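Local coordinates for ferric-chelate reductase (NAD(P)H) (Archaeoglobus fulgidus, PDB 1I0R), which reduces ferric iron held in chelators to ferrous iron with NAD(P)H as electron donor, working as a flavin-binding homodimer, at residues L13-S18 against S65-E70; E88-V93 against P103-H108; E114-K119 against E132-E137; S18-R23 against V56-A61; H108-I113 against K140-L145. All blocks are in the same frame, centred on the assembly; numbering follows the deposited sequence.

Interaction 1: residues L13-S18 against S65-E70; sequences LYIVTS and SVLELE
Ile15 and Ser65 face each other as a hydrogen-bonded antiparallel pair. Ser65 N gives a nearly straight bond to Ile15 O at 2.9 Å, and Ile15 N returns one to Ser65 O at 3.1 Å. A third bond, from Leu67 N to Leu13 O, is longer at 3.3 Å. Between them sits the non-hydrogen-bonded pair Tyr14 and Val66, where Tyr14 CA comes within 3.2 Å of Ser65 O in a CA-H...O contact.

These pairs join the first strand, 14-20, to strand 61-67 and so close the six-stranded antiparallel barrel of the flavin reductase fold. On the face carrying Tyr14 and Val66 the two side chains run side by side in the same direction. With CG anti to the carbonyl carbon (chi1 -43°), the Tyr14 ring starts out beside its own backbone N, and Val66 CG2 meets its edge in plane, 3.9 Å from Tyr14 CD2. Beyond the edge contact, the phenol OH hydrogen-bonds to Ser10 N of the second subunit, carrying this face into the dimer interface.

On the other face Leu67 CD2 packs on Ile15 CG1 at 3.9 Å, the two side chains crossing at about a right angle. Leu67 CD1 turns to Leu13 CD2, 4.2 Å away, and Leu13 in turn touches Ile28 of the FMN site. Farther along, a water donates to both Thr17 OG1 and Ser65 OG, 2.7 Å from the latter. Both hydroxyls are also tied to strand 103-105, Thr17 OG1 to Pro103 O and Ser65 OG to Val105 O.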
# COMPACT_ATOMS: atom_id res chain seq x y z
N LEU B 13 -4.94 -5.68 5.72
CA LEU B 13 -5.14 -5.46 7.17
C LEU B 13 -4.09 -6.35 7.85
O LEU B 13 -3.95 -7.54 7.54
CB LEU B 13 -6.55 -5.82 7.64
CG LEU B 13 -6.87 -5.07 8.94
CD1 LEU B 13 -6.95 -3.54 8.68
CD2 LEU B 13 -8.19 -5.58 9.52
N TYR B 14 -3.35 -5.75 8.77
CA TYR B 14 -2.21 -6.42 9.40
C TYR B 14 -2.09 -6.12 10.87
O TYR B 14 -2.72 -5.20 11.38
CB TYR B 14 -0.90 -5.90 8.77
CG TYR B 14 -0.92 -5.76 7.25
CD1 TYR B 14 -1.42 -4.62 6.63
CD2 TYR B 14 -0.47 -6.80 6.45
CE1 TYR B 14 -1.47 -4.52 5.22
CE2 TYR B 14 -0.52 -6.72 5.07
CZ TYR B 14 -1.02 -5.59 4.46
OH TYR B 14 -1.10 -5.59 3.07
N ILE B 15 -1.28 -6.94 11.54
CA ILE B 15 -0.92 -6.66 12.91
C ILE B 15 0.56 -6.33 12.76
O ILE B 15 1.32 -7.10 12.13
CB ILE B 15 -0.97 -7.89 13.85
CG1 ILE B 15 -2.34 -8.55 13.87
CG2 ILE B 15 -0.58 -7.41 15.27
CD1 ILE B 15 -2.38 -9.77 14.83
N VAL B 16 0.99 -5.18 13.29
CA VAL B 16 2.40 -4.80 13.25
C VAL B 16 2.90 -4.93 14.70
O VAL B 16 2.29 -4.36 15.62
CB VAL B 16 2.61 -3.35 12.73
CG1 VAL B 16 4.09 -2.95 12.81
CG2 VAL B 16 2.12 -3.25 11.26
N THR B 17 3.99 -5.68 14.89
CA THR B 17 4.50 -5.92 16.24
C THR B 17 5.94 -5.49 16.48
O THR B 17 6.72 -5.31 15.54
CB THR B 17 4.41 -7.43 16.58
OG1 THR B 17 5.10 -8.18 15.57
CG2 THR B 17 2.95 -7.89 16.63
N SER B 18 6.29 -5.29 17.75
CA SER B 18 7.65 -4.92 18.09
C SER B 18 7.81 -5.23 19.57
O SER B 18 6.89 -5.75 20.18
CB SER B 18 7.92 -3.44 17.82
OG SER B 18 9.31 -3.18 17.86
N SER B 65 2.04 -9.41 10.59
CA SER B 65 1.19 -10.59 10.42
C SER B 65 0.11 -10.21 9.39
O SER B 65 -0.61 -9.23 9.59
CB SER B 65 0.49 -10.95 11.73
OG SER B 65 1.45 -11.24 12.73
N VAL B 66 0.00 -10.96 8.29
CA VAL B 66 -1.03 -10.65 7.29
C VAL B 66 -2.29 -11.41 7.69
O VAL B 66 -2.32 -12.65 7.64
CB VAL B 66 -0.56 -11.07 5.87
CG1 VAL B 66 -1.61 -10.65 4.82
CG2 VAL B 66 0.77 -10.41 5.56
N LEU B 67 -3.32 -10.68 8.10
CA LEU B 67 -4.54 -11.34 8.57
C LEU B 67 -5.38 -12.06 7.53
O LEU B 67 -5.51 -11.60 6.40
CB LEU B 67 -5.42 -10.32 9.31
CG LEU B 67 -4.75 -9.67 10.53
CD1 LEU B 67 -5.58 -8.49 11.04
CD2 LEU B 67 -4.56 -10.75 11.60
N GLU B 68 -5.94 -13.20 7.93
CA GLU B 68 -6.78 -13.99 7.03
C GLU B 68 -8.19 -13.40 6.96
O GLU B 68 -8.64 -12.70 7.88
CB GLU B 68 -6.84 -15.46 7.48
CG GLU B 68 -7.59 -15.69 8.79
CD GLU B 68 -7.66 -17.17 9.18
OE1 GLU B 68 -7.87 -18.01 8.28
OE2 GLU B 68 -7.53 -17.50 10.38
N LEU B 69 -8.86 -13.67 5.84
CA LEU B 69 -10.21 -13.17 5.60
C LEU B 69 -11.20 -13.41 6.74
O LEU B 69 -12.02 -12.56 7.05
CB LEU B 69 -10.75 -13.81 4.31
CG LEU B 69 -12.24 -13.64 4.01
CD1 LEU B 69 -12.56 -12.17 3.76
CD2 LEU B 69 -12.61 -14.49 2.80
N GLU B 70 -11.10 -14.58 7.36
CA GLU B 70 -12.02 -14.92 8.44
C GLU B 70 -11.58 -14.57 9.85
O GLU B 70 -12.08 -15.14 10.82
CB GLU B 70 -12.36 -16.41 8.36
CG GLU B 70 -13.32 -16.75 7.23
CD GLU B 70 -13.69 -18.22 7.21
OE1 GLU B 70 -12.81 -19.04 6.87
OE2 GLU B 70 -14.85 -18.55 7.56
O HOH W 1 3.67 -10.31 14.01

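Interaction 2: residues E88-V93 against P103-H108; sequences EKFDGV and PLVTQH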
# COMPACT_ATOMS: atom_id res chain seq x y z
N GLU B 88 -3.30 -8.08 28.30
CA GLU B 88 -4.61 -8.04 27.66
C GLU B 88 -4.48 -8.33 26.18
O GLU B 88 -5.31 -9.02 25.60
CB GLU B 88 -5.27 -6.66 27.87
CG GLU B 88 -5.60 -6.33 29.32
CD GLU B 88 -6.17 -4.93 29.50
OE1 GLU B 88 -5.46 -3.95 29.18
OE2 GLU B 88 -7.32 -4.80 29.96
N LYS B 89 -3.42 -7.80 25.56
CA LYS B 89 -3.19 -7.99 24.13
C LYS B 89 -2.70 -9.36 23.70
O LYS B 89 -3.25 -9.95 22.77
CB LYS B 89 -2.21 -6.94 23.60
CG LYS B 89 -2.86 -5.62 23.22
CD LYS B 89 -1.86 -4.68 22.58
CE LYS B 89 -2.52 -3.40 22.13
NZ LYS B 89 -1.52 -2.43 21.62
N PHE B 90 -1.68 -9.89 24.37
CA PHE B 90 -1.15 -11.18 23.97
C PHE B 90 -1.61 -12.43 24.72
O PHE B 90 -1.33 -13.54 24.27
CB PHE B 90 0.39 -11.14 23.97
CG PHE B 90 0.96 -10.13 23.01
CD1 PHE B 90 1.06 -8.78 23.36
CD2 PHE B 90 1.39 -10.52 21.74
CE1 PHE B 90 1.59 -7.84 22.48
CE2 PHE B 90 1.92 -9.58 20.84
CZ PHE B 90 2.01 -8.24 21.21
N ASP B 91 -2.33 -12.27 25.83
CA ASP B 91 -2.79 -13.44 26.59
C ASP B 91 -3.66 -14.36 25.74
O ASP B 91 -4.71 -13.96 25.24
CB ASP B 91 -3.56 -13.00 27.85
CG ASP B 91 -4.11 -14.19 28.64
OD1 ASP B 91 -3.37 -15.16 28.88
OD2 ASP B 91 -5.30 -14.14 29.05
N GLY B 92 -3.20 -15.59 25.54
CA GLY B 92 -3.96 -16.53 24.76
C GLY B 92 -3.76 -16.44 23.25
O GLY B 92 -4.46 -17.10 22.49
N VAL B 93 -2.80 -15.62 22.81
CA VAL B 93 -2.55 -15.49 21.38
C VAL B 93 -1.34 -16.35 20.97
O VAL B 93 -0.34 -16.39 21.68
CB VAL B 93 -2.26 -14.03 21.00
CG1 VAL B 93 -1.89 -13.93 19.52
CG2 VAL B 93 -3.49 -13.17 21.29
N PRO B 103 7.89 -10.16 18.59
CA PRO B 103 6.93 -11.26 18.67
C PRO B 103 6.23 -11.37 17.31
O PRO B 103 5.67 -10.38 16.82
CB PRO B 103 5.98 -10.80 19.78
CG PRO B 103 5.96 -9.34 19.64
CD PRO B 103 7.41 -8.98 19.35
N LEU B 104 6.27 -12.54 16.69
CA LEU B 104 5.61 -12.74 15.40
C LEU B 104 4.30 -13.46 15.68
O LEU B 104 4.30 -14.66 16.04
CB LEU B 104 6.49 -13.59 14.48
CG LEU B 104 7.85 -12.94 14.23
CD1 LEU B 104 8.87 -13.98 13.73
CD2 LEU B 104 7.67 -11.78 13.23
N VAL B 105 3.18 -12.75 15.52
CA VAL B 105 1.87 -13.34 15.77
C VAL B 105 1.45 -14.24 14.61
O VAL B 105 1.30 -13.79 13.47
CB VAL B 105 0.79 -12.26 15.99
CG1 VAL B 105 -0.58 -12.90 16.16
CG2 VAL B 105 1.12 -11.44 17.23
N THR B 106 1.26 -15.53 14.90
CA THR B 106 0.89 -16.49 13.87
C THR B 106 -0.59 -16.80 13.83
O THR B 106 -1.09 -17.31 12.82
CB THR B 106 1.67 -17.81 14.05
OG1 THR B 106 1.52 -18.26 15.40
CG2 THR B 106 3.16 -17.59 13.78
N GLN B 107 -1.29 -16.47 14.91
CA GLN B 107 -2.73 -16.74 14.96
C GLN B 107 -3.47 -15.89 13.92
O GLN B 107 -3.28 -14.68 13.86
CB GLN B 107 -3.29 -16.44 16.34
CG GLN B 107 -4.60 -17.17 16.61
CD GLN B 107 -5.07 -17.00 18.04
OE1 GLN B 107 -4.25 -16.81 18.95
NE2 GLN B 107 -6.38 -17.07 18.25
N HIS B 108 -4.31 -16.56 13.13
CA HIS B 108 -5.10 -15.92 12.08
C HIS B 108 -4.26 -15.26 10.99
O HIS B 108 -4.77 -14.41 10.25
CB HIS B 108 -6.06 -14.89 12.68
CG HIS B 108 -7.05 -15.49 13.63
ND1 HIS B 108 -7.94 -16.47 13.25
CD2 HIS B 108 -7.23 -15.31 14.96
CE1 HIS B 108 -8.63 -16.86 14.30
NE2 HIS B 108 -8.22 -16.18 15.35
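Val93 CG1 against Val105 CG1, 3.8 Å apart, forms the close apolar part of this contact, the two side chains crossing at about a right angle. In both valines CG1 is anti to the backbone N (chi1 176° in each), which sets these methyls facing one another. The other branch of Val105, CG2, reaches Phe90 CE2 at 4.1 Å, and Pro103 CG approaches the same ring carbon at 4.2 Å, obliquely to the ring. Val105 thus touches Val93 with one methyl and Phe90 with the other, while also packing on Ile15 and Thr17 of barrel strand 14-20.

The short helix 86-90 ends here in a type II turn from Phe90 to Val93, closed by Val93 N bonding to Phe90 O at 2.9 Å. Across from it, strand 103-105 pairs with strand 95-97 in a small two-stranded antiparallel sheet. Lys89, an FMN-binding residue, is on the same helix.

Toward the more exposed end the packing thins to Gln107, whose extended side chain brings OE1 within 3.2 Å of Val93 CA. Gly92 O, 3.6 Å from Gln107 OE1, is another acceptor; OE1 takes its hydrogen bond from N of Glu94, the residue after Val93.

Interaction 3: residues E114-K119 against E132-E137; sequences EAKVVK and EAVDAE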
# COMPACT_ATOMS: atom_id res chain seq x y z
N GLU B 114 9.42 -10.65 9.16
CA GLU B 114 10.24 -10.04 10.20
C GLU B 114 11.19 -9.09 9.49
O GLU B 114 11.75 -9.43 8.44
CB GLU B 114 11.00 -11.15 10.95
CG GLU B 114 11.90 -10.67 12.05
CD GLU B 114 12.53 -11.84 12.81
OE1 GLU B 114 12.60 -12.96 12.26
OE2 GLU B 114 12.96 -11.62 13.96
N ALA B 115 11.37 -7.88 10.04
CA ALA B 115 12.25 -6.89 9.40
C ALA B 115 13.09 -6.06 10.37
O ALA B 115 12.69 -5.83 11.51
CB ALA B 115 11.38 -5.94 8.51
N LYS B 116 14.28 -5.64 9.93
CA LYS B 116 15.12 -4.76 10.75
C LYS B 116 15.03 -3.38 10.08
O LYS B 116 15.14 -3.28 8.85
CB LYS B 116 16.59 -5.22 10.82
CG LYS B 116 17.34 -5.19 9.50
CD LYS B 116 18.84 -5.41 9.68
CE LYS B 116 19.59 -5.06 8.37
NZ LYS B 116 21.08 -5.32 8.45
N VAL B 117 14.80 -2.34 10.88
CA VAL B 117 14.69 -0.97 10.36
C VAL B 117 16.00 -0.46 9.81
O VAL B 117 17.03 -0.46 10.51
CB VAL B 117 14.20 0.02 11.46
CG1 VAL B 117 14.17 1.48 10.88
CG2 VAL B 117 12.81 -0.40 11.96
N VAL B 118 15.97 0.02 8.57
CA VAL B 118 17.17 0.55 7.94
C VAL B 118 17.02 2.03 7.63
O VAL B 118 17.99 2.68 7.27
CB VAL B 118 17.53 -0.20 6.63
CG1 VAL B 118 17.95 -1.64 6.96
CG2 VAL B 118 16.33 -0.19 5.68
N LYS B 119 15.81 2.57 7.75
CA LYS B 119 15.59 3.99 7.50
C LYS B 119 14.26 4.42 8.07
O LYS B 119 13.32 3.63 8.16
CB LYS B 119 15.60 4.29 6.00
CG LYS B 119 15.62 5.80 5.67
CD LYS B 119 15.55 6.03 4.16
CE LYS B 119 15.55 7.52 3.79
NZ LYS B 119 16.85 8.20 4.02
N GLU B 132 14.34 -3.89 6.31
CA GLU B 132 14.86 -4.88 5.39
C GLU B 132 14.33 -6.22 5.91
O GLU B 132 14.49 -6.52 7.09
CB GLU B 132 16.39 -4.86 5.41
CG GLU B 132 16.99 -5.72 4.32
CD GLU B 132 18.51 -5.59 4.22
OE1 GLU B 132 19.03 -4.44 4.19
OE2 GLU B 132 19.17 -6.65 4.14
N ALA B 133 13.67 -7.00 5.07
CA ALA B 133 13.11 -8.28 5.49
C ALA B 133 14.22 -9.27 5.84
O ALA B 133 15.16 -9.46 5.05
CB ALA B 133 12.20 -8.86 4.39
N VAL B 134 14.13 -9.88 7.01
CA VAL B 134 15.15 -10.86 7.42
C VAL B 134 14.60 -12.29 7.48
O VAL B 134 15.37 -13.24 7.53
CB VAL B 134 15.81 -10.47 8.75
CG1 VAL B 134 16.64 -9.19 8.54
CG2 VAL B 134 14.77 -10.25 9.84
N ASP B 135 13.28 -12.43 7.52
CA ASP B 135 12.62 -13.74 7.46
C ASP B 135 11.19 -13.51 7.02
O ASP B 135 10.66 -12.39 7.14
CB ASP B 135 12.61 -14.47 8.81
CG ASP B 135 12.34 -15.98 8.66
OD1 ASP B 135 12.10 -16.65 9.69
OD2 ASP B 135 12.37 -16.50 7.51
N ALA B 136 10.57 -14.54 6.47
CA ALA B 136 9.20 -14.44 6.03
C ALA B 136 8.72 -15.85 5.74
O ALA B 136 9.49 -16.67 5.21
CB ALA B 136 9.12 -13.59 4.76
N GLU B 137 7.48 -16.13 6.09
CA GLU B 137 6.92 -17.45 5.84
C GLU B 137 5.42 -17.44 5.60
O GLU B 137 4.69 -16.59 6.14
CB GLU B 137 7.25 -18.38 7.02
CG GLU B 137 6.68 -17.95 8.36
CD GLU B 137 7.24 -18.81 9.50
OE1 GLU B 137 8.11 -18.32 10.27
OE2 GLU B 137 6.80 -19.98 9.62
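Glu114 faces both Val134 and Asp135 across the hairpin of strands 109-122 and 126-138, two neighbours in the six-stranded antiparallel barrel, and the three residues make a classic beta bulge. The carbonyl O of Glu114 takes a 2.8 Å bond from Val134 N and a weak one, 3.5 Å, from Asp135 N, while Glu114 N gives a straight bond to Asp135 O at 2.9 Å with the donor standing above the plane of that carbonyl.

The Glu114 side chain starts with CB about equally far from Val134 CG2 and Asp135 O. CG is anti to the backbone N (chi1 179°), and it rests 3.6 Å from Val134 CG2. The same methyl lies beside CD as the chain continues, extended, to the carboxylate. There OE1 meets Asp135 CB; the two carboxylates, 4.5 Å apart at Glu114 OE1 and Asp135 OD1, would probably disfavour both being charged. OE2 is held elsewhere, by Thr100 OG1.

Past this bulge come regular pairs, Ala115 with Ala133, non-hydrogen-bonded, and Lys116 with Glu132, bonded in both directions, before Val118 and Lys119 share Val130 in a second classic bulge. On the face with the alanines Ala133 packs on Phe6 of the second subunit. Lys116 and Glu132 lie on the face that carries Glu114, where the Lys116 side chain crosses that of Val134 at about a right angle, CG nearest CG1. Val118 likewise crosses Glu132 at about a right angle, its CG1 lying 3.9 Å from Glu132 CB.

Interaction 4: residues S18-R23 against V56-A61; sequences SESNGR and VKESGA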
# COMPACT_ATOMS: atom_id res chain seq x y z
N SER B 18 6.29 -5.29 17.75
CA SER B 18 7.65 -4.92 18.09
C SER B 18 7.81 -5.23 19.57
O SER B 18 6.89 -5.75 20.18
CB SER B 18 7.92 -3.44 17.82
OG SER B 18 9.31 -3.18 17.86
N GLU B 19 8.97 -4.93 20.12
CA GLU B 19 9.22 -5.18 21.54
C GLU B 19 10.19 -4.14 22.03
O GLU B 19 11.19 -3.86 21.37
CB GLU B 19 9.80 -6.58 21.74
CG GLU B 19 10.37 -6.87 23.13
CD GLU B 19 11.66 -6.11 23.41
OE1 GLU B 19 12.40 -5.80 22.43
OE2 GLU B 19 11.96 -5.84 24.60
N SER B 20 9.90 -3.57 23.18
CA SER B 20 10.79 -2.57 23.73
C SER B 20 10.81 -2.67 25.24
O SER B 20 9.76 -2.82 25.87
CB SER B 20 10.32 -1.17 23.31
OG SER B 20 11.33 -0.21 23.57
N ASN B 21 12.00 -2.61 25.83
CA ASN B 21 12.10 -2.67 27.29
C ASN B 21 11.41 -3.92 27.83
O ASN B 21 10.64 -3.85 28.80
CB ASN B 21 11.46 -1.42 27.89
CG ASN B 21 12.13 -0.14 27.43
OD1 ASN B 21 11.49 0.90 27.31
ND2 ASN B 21 13.44 -0.22 27.18
N GLY B 22 11.67 -5.06 27.19
CA GLY B 22 11.06 -6.31 27.62
C GLY B 22 9.55 -6.32 27.60
O GLY B 22 8.92 -7.07 28.35
N ARG B 23 8.95 -5.49 26.74
CA ARG B 23 7.50 -5.43 26.63
C ARG B 23 7.07 -5.57 25.18
O ARG B 23 7.48 -4.77 24.33
CB ARG B 23 6.99 -4.11 27.19
CG ARG B 23 5.48 -3.94 27.08
CD ARG B 23 5.00 -2.71 27.81
NE ARG B 23 5.27 -2.77 29.25
CZ ARG B 23 6.44 -2.46 29.82
NH1 ARG B 23 7.47 -2.07 29.08
NH2 ARG B 23 6.57 -2.55 31.14
N VAL B 56 9.04 0.42 17.91
CA VAL B 56 9.81 0.24 16.71
C VAL B 56 10.92 1.27 16.69
O VAL B 56 12.04 0.98 16.30
CB VAL B 56 8.93 0.38 15.44
CG1 VAL B 56 9.80 0.26 14.17
CG2 VAL B 56 7.88 -0.69 15.43
N LYS B 57 10.62 2.49 17.13
CA LYS B 57 11.64 3.53 17.14
C LYS B 57 12.83 3.15 18.02
O LYS B 57 13.98 3.35 17.64
CB LYS B 57 11.04 4.86 17.61
CG LYS B 57 12.00 6.02 17.39
CD LYS B 57 11.35 7.38 17.62
CE LYS B 57 12.25 8.50 17.10
NZ LYS B 57 12.56 8.38 15.63
N GLU B 58 12.56 2.56 19.18
CA GLU B 58 13.62 2.16 20.11
C GLU B 58 14.36 0.88 19.74
O GLU B 58 15.60 0.83 19.78
CB GLU B 58 13.03 2.01 21.51
CG GLU B 58 12.43 3.28 22.06
CD GLU B 58 11.77 3.06 23.41
OE1 GLU B 58 12.50 2.74 24.37
OE2 GLU B 58 10.53 3.21 23.50
N SER B 59 13.62 -0.17 19.37
CA SER B 59 14.22 -1.46 19.05
C SER B 59 14.83 -1.61 17.67
O SER B 59 15.72 -2.43 17.47
CB SER B 59 13.20 -2.57 19.23
OG SER B 59 12.24 -2.54 18.18
N GLY B 60 14.34 -0.84 16.70
CA GLY B 60 14.86 -0.97 15.36
C GLY B 60 14.37 -2.23 14.64
O GLY B 60 15.02 -2.68 13.71
N ALA B 61 13.25 -2.80 15.06
CA ALA B 61 12.75 -4.00 14.39
C ALA B 61 11.24 -4.09 14.47
O ALA B 61 10.63 -3.49 15.35
CB ALA B 61 13.39 -5.27 15.00
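Ser18 and Ser20 of the first barrel strand meet the C-terminal end of helix 51-59 in a largely polar, partly buried contact built on serine hydroxyls. Ser18 OG is its hub: it donates to Ala61 O at 2.9 Å, with the donor tilted 24° from the carbonyl plane, and lies 3.0 Å from Ser59 OG. Its place follows from chi1 of -167°, which puts OG anti to the backbone N. Ser18 CB makes a van der Waals contact with Val56 CG2 at 3.6 Å.

The helix ends at Ser59, and Gly60, at positive phi, leads into strand 61-67, whose start, Ala61, supplies the carbonyl for Ser18. An ST turn shapes this exit: Ser59 OG accepts from Ala61 N at 3.3 Å, and it also bonds to Ala55 O one helical turn back. Across the contact Ser59 CB comes within 3.2 Å of Glu19 O, a buried carbonyl that has no hydrogen-bonding partner in the model.

Toward the solvent side the strand turns back through a type I' turn from Ser20 to Arg23, making the tight hairpin between strands 14-20 and 23-37. The Glu58 chain extends to the start of this turn, where its OE1 lies 3.3 Å from Ser20 OG. Glu58 OE1 and Asn21 OD1, 3.6 Å apart, are two acceptors side by side; the side chains cross at about a right angle, with amide and carboxylate planes 62° apart. Val56 is also close to Leu46 of the FMN site, and Lys57 forms a salt bridge with Glu120.

Interaction 5: residues H108-I113 against K140-L145; sequences HAVAVI and KDAEVL
Val110 sits at the corner where the chain enters barrel strand 109-122, and the loop 140-145, between strand 126-138 and helix 147-155, folds round it. The one backbone hydrogen bond between the segments runs from Lys140 N to Val110 O at 3.3 Å. Its donor is tilted 35° from the carbonyl plane, and it approaches well to the side of the C=O direction, at 121°. It follows on from the strand pairing, since Val110 also bonds to Leu139 just before the loop and to Val66 of strand 61-67.

The apolar contacts belong to CG2 of Val110, which lies 4.2 Å from Ala142 CB and equally far from Val144 CG1. Val144 in turn touches Val66 and, across the dimer interface, Ser10 of the second subunit; it is near Asp149 of the NADP(+) site.

Methyl-to-carbonyl packing adds to this. Val110 CG1 is anti to the backbone N (chi1 177°), and it rests 3.5 Å from both Ala142 O and Lys140 O, while CG2 touches Glu143 O.

Among the charged residues, Lys140 uses its aliphatic part here. Its chain bends back at chi3 and chi4, and NZ makes a long, weak ion pair with Glu68; the same glutamate accepts a hydrogen bond from His108 ND1. Before the bend, Lys140 CD presses tightly on Ala109 O, 3.0 Å away.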
# COMPACT_ATOMS: atom_id res chain seq x y z
N HIS B 108 -4.31 -16.56 13.13
CA HIS B 108 -5.10 -15.92 12.08
C HIS B 108 -4.26 -15.26 10.99
O HIS B 108 -4.77 -14.41 10.25
CB HIS B 108 -6.06 -14.89 12.68
CG HIS B 108 -7.05 -15.49 13.63
ND1 HIS B 108 -7.94 -16.47 13.25
CD2 HIS B 108 -7.23 -15.31 14.96
CE1 HIS B 108 -8.63 -16.86 14.30
NE2 HIS B 108 -8.22 -16.18 15.35
N ALA B 109 -3.01 -15.67 10.88
CA ALA B 109 -2.12 -15.09 9.89
C ALA B 109 -1.86 -15.98 8.70
O ALA B 109 -1.54 -17.17 8.86
CB ALA B 109 -0.79 -14.71 10.54
N VAL B 110 -1.99 -15.42 7.51
CA VAL B 110 -1.74 -16.17 6.29
C VAL B 110 -0.22 -16.21 6.10
O VAL B 110 0.33 -17.16 5.53
CB VAL B 110 -2.43 -15.49 5.07
CG1 VAL B 110 -2.09 -16.25 3.78
CG2 VAL B 110 -3.94 -15.44 5.30
N ALA B 111 0.47 -15.18 6.59
CA ALA B 111 1.92 -15.08 6.50
C ALA B 111 2.47 -14.13 7.56
O ALA B 111 1.73 -13.31 8.10
CB ALA B 111 2.34 -14.57 5.11
N VAL B 112 3.75 -14.26 7.87
CA VAL B 112 4.44 -13.38 8.81
C VAL B 112 5.76 -12.96 8.19
O VAL B 112 6.39 -13.72 7.46
CB VAL B 112 4.69 -14.04 10.20
CG1 VAL B 112 3.37 -14.18 10.94
CG2 VAL B 112 5.39 -15.39 10.05
N ILE B 113 6.15 -11.72 8.47
CA ILE B 113 7.39 -11.15 7.97
C ILE B 113 8.10 -10.50 9.12
O ILE B 113 7.46 -9.87 9.97
CB ILE B 113 7.07 -10.08 6.89
CG1 ILE B 113 6.28 -10.73 5.75
CG2 ILE B 113 8.33 -9.39 6.43
CD1 ILE B 113 5.66 -9.70 4.79
N LYS B 140 -0.58 -20.25 6.11
CA LYS B 140 -1.87 -20.84 5.76
C LYS B 140 -2.22 -20.62 4.31
O LYS B 140 -1.72 -19.71 3.65
CB LYS B 140 -2.98 -20.22 6.61
CG LYS B 140 -2.75 -20.21 8.11
CD LYS B 140 -3.71 -19.22 8.80
CE LYS B 140 -5.18 -19.56 8.59
NZ LYS B 140 -5.67 -20.63 9.52
N ASP B 141 -3.13 -21.47 3.85
CA ASP B 141 -3.64 -21.47 2.49
C ASP B 141 -4.77 -20.44 2.34
O ASP B 141 -5.22 -20.15 1.23
CB ASP B 141 -4.14 -22.89 2.20
CG ASP B 141 -4.71 -23.05 0.82
OD1 ASP B 141 -5.70 -22.36 0.49
OD2 ASP B 141 -4.17 -23.88 0.05
N ALA B 142 -5.22 -19.87 3.45
CA ALA B 142 -6.33 -18.92 3.47
C ALA B 142 -6.23 -17.62 2.67
O ALA B 142 -5.13 -17.13 2.39
CB ALA B 142 -6.67 -18.58 4.91
N GLU B 143 -7.39 -17.06 2.34
CA GLU B 143 -7.49 -15.80 1.61
C GLU B 143 -7.19 -14.69 2.61
O GLU B 143 -7.42 -14.84 3.81
CB GLU B 143 -8.90 -15.60 1.03
CG GLU B 143 -9.30 -16.62 -0.05
CD GLU B 143 -8.25 -16.75 -1.16
OE1 GLU B 143 -7.88 -15.72 -1.77
OE2 GLU B 143 -7.80 -17.89 -1.42
N VAL B 144 -6.65 -13.57 2.12
CA VAL B 144 -6.32 -12.47 3.01
C VAL B 144 -7.49 -11.51 3.20
O VAL B 144 -8.41 -11.44 2.39
CB VAL B 144 -5.10 -11.63 2.50
CG1 VAL B 144 -3.91 -12.53 2.28
CG2 VAL B 144 -5.47 -10.87 1.23
N LEU B 145 -7.44 -10.78 4.30
CA LEU B 145 -8.45 -9.79 4.63
C LEU B 145 -7.99 -8.42 4.12
O LEU B 145 -6.90 -7.97 4.46
CB LEU B 145 -8.64 -9.72 6.16
CG LEU B 145 -9.60 -8.66 6.72
CD1 LEU B 145 -11.01 -8.92 6.18
CD2 LEU B 145 -9.60 -8.68 8.26

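In the fold
Interactions 1, 3 and 5 all work on the same barrel. Interaction 1 closes it between strands 14-20 and 61-67 and is wholly buried; interaction 3, on the hairpin 109-122/126-138, is partly buried, with exposed Lys116 and Val134 alongside buried Glu114. Interaction 5 continues strand 109-122 into its corner, where a loop takes over from strand pairing. These three also reach the second subunit. Interactions 2 and 4 stay within the chain and set a helix end against a strand, by apolar packing in the first and serine hydroxyls in the second. Interactions 1 and 4 share Ser18, while a probable hydrogen bond from Val117 N to Gly60 O joins interactions 3 and 4.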